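Soluble lytic murein transglycosylase (Pseudomonas aeruginosa, PDB 5OHU) probably cleaves the glycan strands of cell-wall peptidoglycan as a lytic transglycosylase, working in both exolytic and endolytic modes. Local coordinates at residues W586-W598 and Q629-D641. Residues are numbered along the deposited sequence; the frame is centred on the assembly and turned at random.
Sequences WLKDTRHLAFDVW and QPIVDWHERYFDD
A two-stranded antiparallel ribbon, Leu593-Ala594 against Tyr638-Phe639, ties the C-terminal tail to the loop that leads into helix 595-600 of the transglycosylase region, its weak bonds supplemented by side-chain contacts. Both of those bonds join Leu593 and Phe639, whereas just beyond them Phe595 N, in the first turn of the helix that Ala594 N-caps, donates to Arg637 O at 2.9 Å from above the carbonyl plane. The Phe639 ring turns its edge to the indole face of Trp598 in a T-shaped pair, planes at 79°, with CE1 3.6 Å from Trp598 CG. Leu587 CD2 and Phe595 CB touch other parts of the same ring. Indole rotation is fixed in turn by Trp598 NE1, which donates to Trp586 O. Farther along, Val632 CG2 sits over one face of the Phe595 ring, 3.6 Å from its centroid, a CH-pi contact; Asp596 CB lies on the opposite face. Arg637 lays its guanidinium face near Phe595 CE1 while its NH2 pairs with Asp381.

Toward the chain end the chemistry becomes polar. With CG beside its backbone N (chi1 -71°), Asp640 accepts at OD1 from His592 N, which lies above the carboxylate plane, at 2.7 Å, and its OD2 meets Arg591 NH1 at 3.2 Å in a salt bridge that probably offsets part of its charge. Asp641 OD2, near the like-charged Asp589 carboxylate, accepts from Asp589 N at 3.0 Å, nearly straight at 167°. Aromatic packing thus holds the buried side, while the poor order of both tail aspartates is consistent with a looser hold there.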
ATOM      1  N   TRP A 586      15.082 -11.014  13.887  1.00 28.28           N
ATOM      2  CA  TRP A 586      15.973 -10.217  13.054  1.00 27.21           C
ATOM      3  C   TRP A 586      17.277  -9.854  13.757  1.00 22.32           C
ATOM      4  O   TRP A 586      18.160  -9.262  13.131  1.00 21.53           O
ATOM      5  CB  TRP A 586      15.256  -8.955  12.598  1.00 24.74           C
ATOM      6  CG  TRP A 586      14.006  -9.234  11.826  1.00 23.90           C
ATOM      7  CD1 TRP A 586      13.691 -10.381  11.164  1.00 27.25           C
ATOM      8  CD2 TRP A 586      12.898  -8.346  11.637  1.00 20.47           C
ATOM      9  NE1 TRP A 586      12.461 -10.259  10.562  1.00 23.97           N
ATOM     10  CE2 TRP A 586      11.950  -9.022  10.840  1.00 22.09           C
ATOM     11  CE3 TRP A 586      12.616  -7.044  12.060  1.00 14.98           C
ATOM     12  CZ2 TRP A 586      10.730  -8.447  10.473  1.00 20.20           C
ATOM     13  CZ3 TRP A 586      11.408  -6.470  11.685  1.00 13.46           C
ATOM     14  CH2 TRP A 586      10.484  -7.168  10.899  1.00 12.31           C
ATOM     15  N   LEU A 587      17.426 -10.208  15.023  1.00 19.90           N
ATOM     16  CA  LEU A 587      18.653  -9.974  15.760  1.00 24.69           C
ATOM     17  C   LEU A 587      19.498 -11.230  15.958  1.00 28.67           C
ATOM     18  O   LEU A 587      20.600 -11.127  16.509  1.00 24.10           O
ATOM     19  CB  LEU A 587      18.317  -9.368  17.124  1.00 18.67           C
ATOM     20  CG  LEU A 587      17.777  -7.940  17.081  1.00 20.37           C
ATOM     21  CD1 LEU A 587      17.269  -7.525  18.444  1.00 16.75           C
ATOM     22  CD2 LEU A 587      18.887  -7.012  16.618  1.00 27.78           C
ATOM     23  N   LYS A 588      19.010 -12.404  15.542  1.00 33.13           N
ATOM     24  CA  LYS A 588      19.708 -13.658  15.816  1.00 27.20           C
ATOM     25  C   LYS A 588      21.106 -13.639  15.216  1.00 32.13           C
ATOM     26  O   LYS A 588      21.287 -13.301  14.043  1.00 27.51           O
ATOM     27  CB  LYS A 588      18.934 -14.861  15.258  1.00 29.55           C
ATOM     28  CG  LYS A 588      17.520 -15.066  15.791  1.00 51.79           C
ATOM     29  CD  LYS A 588      17.057 -16.516  15.581  1.00 65.38           C
ATOM     30  CE  LYS A 588      15.573 -16.629  15.208  1.00 65.78           C
ATOM     31  NZ  LYS A 588      15.370 -16.592  13.717  1.00 67.99           N
ATOM     32  N   ASP A 589      22.093 -14.014  16.027  1.00 39.95           N
ATOM     33  CA  ASP A 589      23.472 -14.210  15.588  1.00 46.41           C
ATOM     34  C   ASP A 589      24.105 -12.935  15.056  1.00 37.30           C
ATOM     35  O   ASP A 589      25.045 -12.994  14.266  1.00 52.57           O
ATOM     36  CB  ASP A 589      23.572 -15.323  14.536  1.00 54.19           C
ATOM     37  CG  ASP A 589      23.468 -16.709  15.144  1.00 65.31           C
ATOM     38  OD1 ASP A 589      22.936 -16.830  16.267  1.00 62.37           O
ATOM     39  OD2 ASP A 589      23.913 -17.681  14.498  1.00 74.46           O
ATOM     40  N   THR A 590      23.604 -11.781  15.462  1.00 28.61           N
ATOM     41  CA  THR A 590      24.278 -10.537  15.150  1.00 25.04           C
ATOM     42  C   THR A 590      25.327 -10.251  16.215  1.00 31.00           C
ATOM     43  O   THR A 590      25.280 -10.775  17.330  1.00 41.02           O
ATOM     44  CB  THR A 590      23.288  -9.371  15.054  1.00 27.56           C
ATOM     45  OG1 THR A 590      22.591  -9.207  16.299  1.00 25.36           O
ATOM     46  CG2 THR A 590      22.289  -9.608  13.919  1.00 27.69           C
ATOM     47  N   ARG A 591      26.290  -9.418  15.850  1.00 22.25           N
ATOM     48  CA  ARG A 591      27.329  -8.999  16.782  1.00 20.66           C
ATOM     49  C   ARG A 591      27.932  -7.718  16.239  1.00 21.26           C
ATOM     50  O   ARG A 591      28.427  -7.703  15.104  1.00 26.28           O
ATOM     51  CB  ARG A 591      28.396 -10.073  16.936  1.00 29.28           C
ATOM     52  CG  ARG A 591      29.573  -9.643  17.790  1.00 43.03           C
ATOM     53  CD  ARG A 591      29.595 -10.398  19.104  1.00 60.41           C
ATOM     54  NE  ARG A 591      30.915 -10.387  19.728  1.00 70.32           N
ATOM     55  CZ  ARG A 591      31.207  -9.730  20.846  1.00 72.64           C
ATOM     56  NH1 ARG A 591      30.265  -9.037  21.475  1.00 69.06           N
ATOM     57  NH2 ARG A 591      32.437  -9.779  21.342  1.00 71.99           N
ATOM     58  N   HIS A 592      27.883  -6.652  17.034  1.00 16.15           N
ATOM     59  CA  HIS A 592      28.390  -5.341  16.618  1.00 26.02           C
ATOM     60  C   HIS A 592      27.845  -4.930  15.252  1.00 22.68           C
ATOM     61  O   HIS A 592      28.565  -4.389  14.419  1.00 23.37           O
ATOM     62  CB  HIS A 592      29.915  -5.324  16.598  1.00 27.39           C
ATOM     63  CG  HIS A 592      30.536  -5.687  17.907  1.00 31.13           C
ATOM     64  ND1 HIS A 592      31.844  -6.111  18.017  1.00 30.31           N
ATOM     65  CD2 HIS A 592      30.029  -5.691  19.161  1.00 30.36           C
ATOM     66  CE1 HIS A 592      32.113  -6.363  19.283  1.00 23.58           C
ATOM     67  NE2 HIS A 592      31.029  -6.117  19.997  1.00 34.06           N
ATOM     68  N   LEU A 593      26.568  -5.218  15.006  1.00 21.92           N
ATOM     69  CA  LEU A 593      25.935  -4.828  13.755  1.00 14.20           C
ATOM     70  C   LEU A 593      25.617  -3.335  13.802  1.00 11.71           C
ATOM     71  O   LEU A 593      25.070  -2.840  14.785  1.00 14.91           O
ATOM     72  CB  LEU A 593      24.668  -5.652  13.535  1.00 14.65           C
ATOM     73  CG  LEU A 593      23.975  -5.483  12.180  1.00 17.42           C
ATOM     74  CD1 LEU A 593      24.944  -5.869  11.088  1.00 21.14           C
ATOM     75  CD2 LEU A 593      22.719  -6.334  12.103  1.00 19.16           C
ATOM     76  N   ALA A 594      25.989  -2.608  12.766  1.00 12.10           N
ATOM     77  CA  ALA A 594      25.700  -1.184  12.741  1.00 15.96           C
ATOM     78  C   ALA A 594      24.208  -0.958  12.522  1.00 14.22           C
ATOM     79  O   ALA A 594      23.541  -1.723  11.827  1.00 10.37           O
ATOM     80  CB  ALA A 594      26.514  -0.486  11.643  1.00 10.46           C
ATOM     81  N   PHE A 595      23.691   0.116  13.119  1.00 11.77           N
ATOM     82  CA  PHE A 595      22.255   0.390  13.071  1.00 12.12           C
ATOM     83  C   PHE A 595      21.746   0.613  11.639  1.00 11.92           C
ATOM     84  O   PHE A 595      20.619   0.226  11.314  1.00 13.50           O
ATOM     85  CB  PHE A 595      21.939   1.612  13.929  1.00 16.49           C
ATOM     86  CG  PHE A 595      22.263   2.903  13.248  1.00 11.24           C
ATOM     87  CD1 PHE A 595      23.565   3.370  13.208  1.00 11.25           C
ATOM     88  CD2 PHE A 595      21.272   3.629  12.606  1.00 14.47           C
ATOM     89  CE1 PHE A 595      23.875   4.556  12.565  1.00 15.15           C
ATOM     90  CE2 PHE A 595      21.568   4.819  11.946  1.00 16.89           C
ATOM     91  CZ  PHE A 595      22.872   5.288  11.926  1.00 15.15           C
ATOM     92  N   ASP A 596      22.535   1.259  10.776  1.00 10.93           N
ATOM     93  CA  ASP A 596      22.020   1.525   9.434  1.00 11.04           C
ATOM     94  C   ASP A 596      21.985   0.254   8.580  1.00 14.37           C
ATOM     95  O   ASP A 596      21.057   0.076   7.779  1.00 12.67           O
ATOM     96  CB  ASP A 596      22.823   2.650   8.759  1.00 11.25           C
ATOM     97  CG  ASP A 596      24.313   2.365   8.692  1.00 17.58           C
ATOM     98  OD1 ASP A 596      24.765   1.353   9.262  1.00 13.79           O
ATOM     99  OD2 ASP A 596      25.043   3.165   8.067  1.00 18.85           O
ATOM    100  N   VAL A 597      22.949  -0.657   8.764  1.00 10.66           N
ATOM    101  CA  VAL A 597      22.869  -1.957   8.108  1.00 14.37           C
ATOM    102  C   VAL A 597      21.647  -2.733   8.599  1.00 12.09           C
ATOM    103  O   VAL A 597      20.908  -3.335   7.807  1.00 14.39           O
ATOM    104  CB  VAL A 597      24.167  -2.760   8.332  1.00 18.13           C
ATOM    105  CG1 VAL A 597      23.997  -4.212   7.801  1.00 12.25           C
ATOM    106  CG2 VAL A 597      25.353  -2.093   7.656  1.00 10.47           C
ATOM    107  N   TRP A 598      21.429  -2.754   9.914  1.00 12.06           N
ATOM    108  CA  TRP A 598      20.294  -3.506  10.451  1.00 14.16           C
ATOM    109  C   TRP A 598      18.981  -3.000   9.879  1.00 11.98           C
ATOM    110  O   TRP A 598      18.135  -3.796   9.456  1.00 16.53           O
ATOM    111  CB  TRP A 598      20.252  -3.436  11.977  1.00 10.33           C
ATOM    112  CG  TRP A 598      19.183  -4.366  12.520  1.00 14.20           C
ATOM    113  CD1 TRP A 598      19.302  -5.718  12.727  1.00 16.99           C
ATOM    114  CD2 TRP A 598      17.833  -4.025  12.887  1.00 11.73           C
ATOM    115  NE1 TRP A 598      18.113  -6.231  13.211  1.00 16.62           N
ATOM    116  CE2 TRP A 598      17.205  -5.209  13.327  1.00 12.84           C
ATOM    117  CE3 TRP A 598      17.109  -2.829  12.916  1.00 10.68           C
ATOM    118  CZ2 TRP A 598      15.889  -5.232  13.772  1.00 16.54           C
ATOM    119  CZ3 TRP A 598      15.795  -2.856  13.359  1.00 10.82           C
ATOM    120  CH2 TRP A 598      15.199  -4.052  13.774  1.00 15.55           C
ATOM    121  N   GLN A 629      17.103  15.966  18.652  1.00 24.72           N
ATOM    122  CA  GLN A 629      17.099  14.510  18.550  1.00 18.51           C
ATOM    123  C   GLN A 629      17.954  14.149  17.346  1.00 18.26           C
ATOM    124  O   GLN A 629      17.563  14.433  16.199  1.00 21.48           O
ATOM    125  CB  GLN A 629      15.662  14.001  18.390  1.00 19.45           C
ATOM    126  CG  GLN A 629      15.487  12.499  18.211  1.00 21.92           C
ATOM    127  CD  GLN A 629      16.159  11.677  19.289  1.00 20.61           C
ATOM    128  OE1 GLN A 629      17.230  11.095  19.090  1.00 20.25           O
ATOM    129  NE2 GLN A 629      15.518  11.611  20.434  1.00 14.92           N
ATOM    130  N   PRO A 630      19.130  13.577  17.539  1.00 15.27           N
ATOM    131  CA  PRO A 630      19.892  13.061  16.403  1.00 14.41           C
ATOM    132  C   PRO A 630      19.158  11.873  15.784  1.00 14.06           C
ATOM    133  O   PRO A 630      18.324  11.230  16.428  1.00 17.63           O
ATOM    134  CB  PRO A 630      21.218  12.613  17.034  1.00 15.76           C
ATOM    135  CG  PRO A 630      20.944  12.468  18.504  1.00 22.82           C
ATOM    136  CD  PRO A 630      19.778  13.338  18.836  1.00 14.69           C
ATOM    137  N   ILE A 631      19.511  11.542  14.536  1.00 13.85           N
ATOM    138  CA  ILE A 631      18.797  10.466  13.843  1.00 14.51           C
ATOM    139  C   ILE A 631      18.880   9.153  14.631  1.00 15.35           C
ATOM    140  O   ILE A 631      17.920   8.374  14.659  1.00 15.53           O
ATOM    141  CB  ILE A 631      19.311  10.311  12.400  1.00 13.42           C
ATOM    142  CG1 ILE A 631      18.434   9.301  11.624  1.00 14.72           C
ATOM    143  CG2 ILE A 631      20.787   9.895  12.360  1.00 13.15           C
ATOM    144  CD1 ILE A 631      17.044   9.834  11.284  1.00 13.49           C
ATOM    145  N   VAL A 632      20.028   8.877  15.270  1.00 14.05           N
ATOM    146  CA  VAL A 632      20.128   7.839  16.291  1.00 12.72           C
ATOM    147  C   VAL A 632      21.012   8.348  17.419  1.00 13.91           C
ATOM    148  O   VAL A 632      21.916   9.164  17.225  1.00 18.87           O
ATOM    149  CB  VAL A 632      20.702   6.500  15.781  1.00 19.37           C
ATOM    150  CG1 VAL A 632      19.651   5.714  14.993  1.00 25.02           C
ATOM    151  CG2 VAL A 632      21.964   6.754  14.978  1.00 14.50           C
ATOM    152  N   ASP A 633      20.755   7.826  18.602  1.00 13.87           N
ATOM    153  CA  ASP A 633      21.528   8.173  19.780  1.00 12.86           C
ATOM    154  C   ASP A 633      22.796   7.329  19.864  1.00 12.47           C
ATOM    155  O   ASP A 633      22.902   6.266  19.246  1.00 12.57           O
ATOM    156  CB  ASP A 633      20.663   8.001  21.029  1.00 15.68           C
ATOM    157  CG  ASP A 633      19.640   9.114  21.161  1.00 26.76           C
ATOM    158  OD1 ASP A 633      20.024  10.297  20.991  1.00 32.25           O
ATOM    159  OD2 ASP A 633      18.464   8.811  21.413  1.00 27.57           O
ATOM    160  N   TRP A 634      23.771   7.836  20.630  1.00 16.49           N
ATOM    161  CA  TRP A 634      25.034   7.117  20.825  1.00 14.57           C
ATOM    162  C   TRP A 634      24.793   5.668  21.185  1.00 11.91           C
ATOM    163  O   TRP A 634      25.429   4.769  20.626  1.00 13.90           O
ATOM    164  CB  TRP A 634      25.868   7.756  21.937  1.00 12.38           C
ATOM    165  CG  TRP A 634      26.246   9.146  21.695  1.00 18.73           C
ATOM    166  CD1 TRP A 634      25.917  10.232  22.462  1.00 13.14           C
ATOM    167  CD2 TRP A 634      27.058   9.633  20.626  1.00 12.73           C
ATOM    168  NE1 TRP A 634      26.446  11.369  21.920  1.00 16.56           N
ATOM    169  CE2 TRP A 634      27.162  11.035  20.797  1.00 14.57           C
ATOM    170  CE3 TRP A 634      27.698   9.022  19.532  1.00 15.20           C
ATOM    171  CZ2 TRP A 634      27.884  11.848  19.913  1.00 16.56           C
ATOM    172  CZ3 TRP A 634      28.422   9.824  18.643  1.00 21.76           C
ATOM    173  CH2 TRP A 634      28.509  11.232  18.844  1.00 16.89           C
ATOM    174  N   HIS A 635      23.873   5.411  22.111  1.00 12.02           N
ATOM    175  CA  HIS A 635      23.721   4.034  22.555  1.00 11.75           C
ATOM    176  C   HIS A 635      22.990   3.159  21.554  1.00 11.94           C
ATOM    177  O   HIS A 635      22.893   1.953  21.781  1.00 12.25           O
ATOM    178  CB  HIS A 635      22.999   3.965  23.897  1.00 11.95           C
ATOM    179  CG  HIS A 635      21.540   4.281  23.827  1.00 22.02           C
ATOM    180  ND1 HIS A 635      21.054   5.575  23.839  1.00 20.38           N
ATOM    181  CD2 HIS A 635      20.453   3.470  23.796  1.00 16.17           C
ATOM    182  CE1 HIS A 635      19.731   5.547  23.805  1.00 20.19           C
ATOM    183  NE2 HIS A 635      19.342   4.282  23.779  1.00 21.42           N
ATOM    184  N   GLU A 636      22.480   3.730  20.463  1.00 16.30           N
ATOM    185  CA  GLU A 636      21.740   2.985  19.450  1.00 14.37           C
ATOM    186  C   GLU A 636      22.580   2.605  18.233  1.00 15.68           C
ATOM    187  O   GLU A 636      22.122   1.804  17.414  1.00 15.45           O
ATOM    188  CB  GLU A 636      20.528   3.812  18.992  1.00 12.44           C
ATOM    189  CG  GLU A 636      19.542   4.141  20.103  1.00 18.98           C
ATOM    190  CD  GLU A 636      18.477   5.159  19.679  1.00 24.54           C
ATOM    191  OE1 GLU A 636      17.381   5.150  20.290  1.00 15.36           O
ATOM    192  OE2 GLU A 636      18.755   5.966  18.744  1.00 16.52           O
ATOM    193  N   ARG A 637      23.797   3.143  18.096  1.00 11.27           N
ATOM    194  CA  ARG A 637      24.525   3.002  16.838  1.00 16.96           C
ATOM    195  C   ARG A 637      24.980   1.564  16.568  1.00 24.45           C
ATOM    196  O   ARG A 637      25.193   1.205  15.406  1.00 14.70           O
ATOM    197  CB  ARG A 637      25.711   3.968  16.825  1.00 11.26           C
ATOM    198  CG  ARG A 637      25.288   5.392  17.156  1.00 18.88           C
ATOM    199  CD  ARG A 637      26.390   6.417  16.964  1.00 18.42           C
ATOM    200  NE  ARG A 637      26.710   6.561  15.560  1.00 29.51           N
ATOM    201  CZ  ARG A 637      26.316   7.576  14.790  1.00 27.57           C
ATOM    202  NH1 ARG A 637      25.590   8.561  15.292  1.00 25.15           N
ATOM    203  NH2 ARG A 637      26.657   7.595  13.512  1.00 33.54           N
ATOM    204  N   TYR A 638      25.163   0.747  17.611  1.00 10.68           N
ATOM    205  CA  TYR A 638      25.468  -0.673  17.475  1.00 22.48           C
ATOM    206  C   TYR A 638      24.606  -1.463  18.443  1.00 18.60           C
ATOM    207  O   TYR A 638      24.255  -0.972  19.520  1.00 24.76           O
ATOM    208  CB  TYR A 638      26.923  -1.036  17.805  1.00 21.18           C
ATOM    209  CG  TYR A 638      27.964  -0.519  16.872  1.00 19.69           C
ATOM    210  CD1 TYR A 638      28.204  -1.153  15.671  1.00 16.42           C
ATOM    211  CD2 TYR A 638      28.738   0.594  17.203  1.00 10.44           C
ATOM    212  CE1 TYR A 638      29.163  -0.678  14.798  1.00 23.98           C
ATOM    213  CE2 TYR A 638      29.698   1.064  16.344  1.00 19.51           C
ATOM    214  CZ  TYR A 638      29.911   0.410  15.138  1.00 25.08           C
ATOM    215  OH  TYR A 638      30.864   0.857  14.253  1.00 29.70           O
ATOM    216  N   PHE A 639      24.297  -2.699  18.062  1.00 20.10           N
ATOM    217  CA  PHE A 639      23.599  -3.616  18.952  1.00 36.03           C
ATOM    218  C   PHE A 639      23.800  -5.051  18.476  1.00 45.54           C
ATOM    219  O   PHE A 639      24.040  -5.306  17.289  1.00 32.58           O
ATOM    220  CB  PHE A 639      22.103  -3.287  19.073  1.00 39.45           C
ATOM    221  CG  PHE A 639      21.450  -2.833  17.795  1.00 30.93           C
ATOM    222  CD1 PHE A 639      20.934  -3.752  16.900  1.00 25.80           C
ATOM    223  CD2 PHE A 639      21.305  -1.482  17.519  1.00 28.34           C
ATOM    224  CE1 PHE A 639      20.309  -3.338  15.748  1.00 27.02           C
ATOM    225  CE2 PHE A 639      20.681  -1.063  16.370  1.00 27.26           C
ATOM    226  CZ  PHE A 639      20.181  -1.994  15.481  1.00 26.06           C
ATOM    227  N   ASP A 640      23.723  -5.973  19.434  1.00 58.82           N
ATOM    228  CA  ASP A 640      24.091  -7.376  19.297  1.00 62.98           C
ATOM    229  C   ASP A 640      22.878  -8.251  19.596  1.00 70.10           C
ATOM    230  O   ASP A 640      21.799  -7.764  19.934  1.00 57.79           O
ATOM    231  CB  ASP A 640      25.238  -7.747  20.250  1.00 60.20           C
ATOM    232  CG  ASP A 640      26.576  -7.147  19.846  1.00 66.28           C
ATOM    233  OD1 ASP A 640      26.616  -6.006  19.341  1.00 61.15           O
ATOM    234  OD2 ASP A 640      27.606  -7.822  20.057  1.00 75.23           O
ATOM    235  N   ASP A 641      23.086  -9.561  19.504  1.00 81.06           N
ATOM    236  CA  ASP A 641      22.056 -10.543  19.817  1.00 81.17           C
ATOM    237  C   ASP A 641      22.046 -10.851  21.307  1.00 78.49           C
ATOM    238  O   ASP A 641      23.090 -11.150  21.887  1.00 81.99           O
ATOM    239  CB  ASP A 641      22.283 -11.825  19.016  1.00 84.83           C
ATOM    240  CG  ASP A 641      21.166 -12.825  19.192  1.00 89.01           C
ATOM    241  OD1 ASP A 641      20.046 -12.403  19.553  1.00 94.27           O
ATOM    242  OD2 ASP A 641      21.406 -14.029  18.969  1.00 87.02           O
TER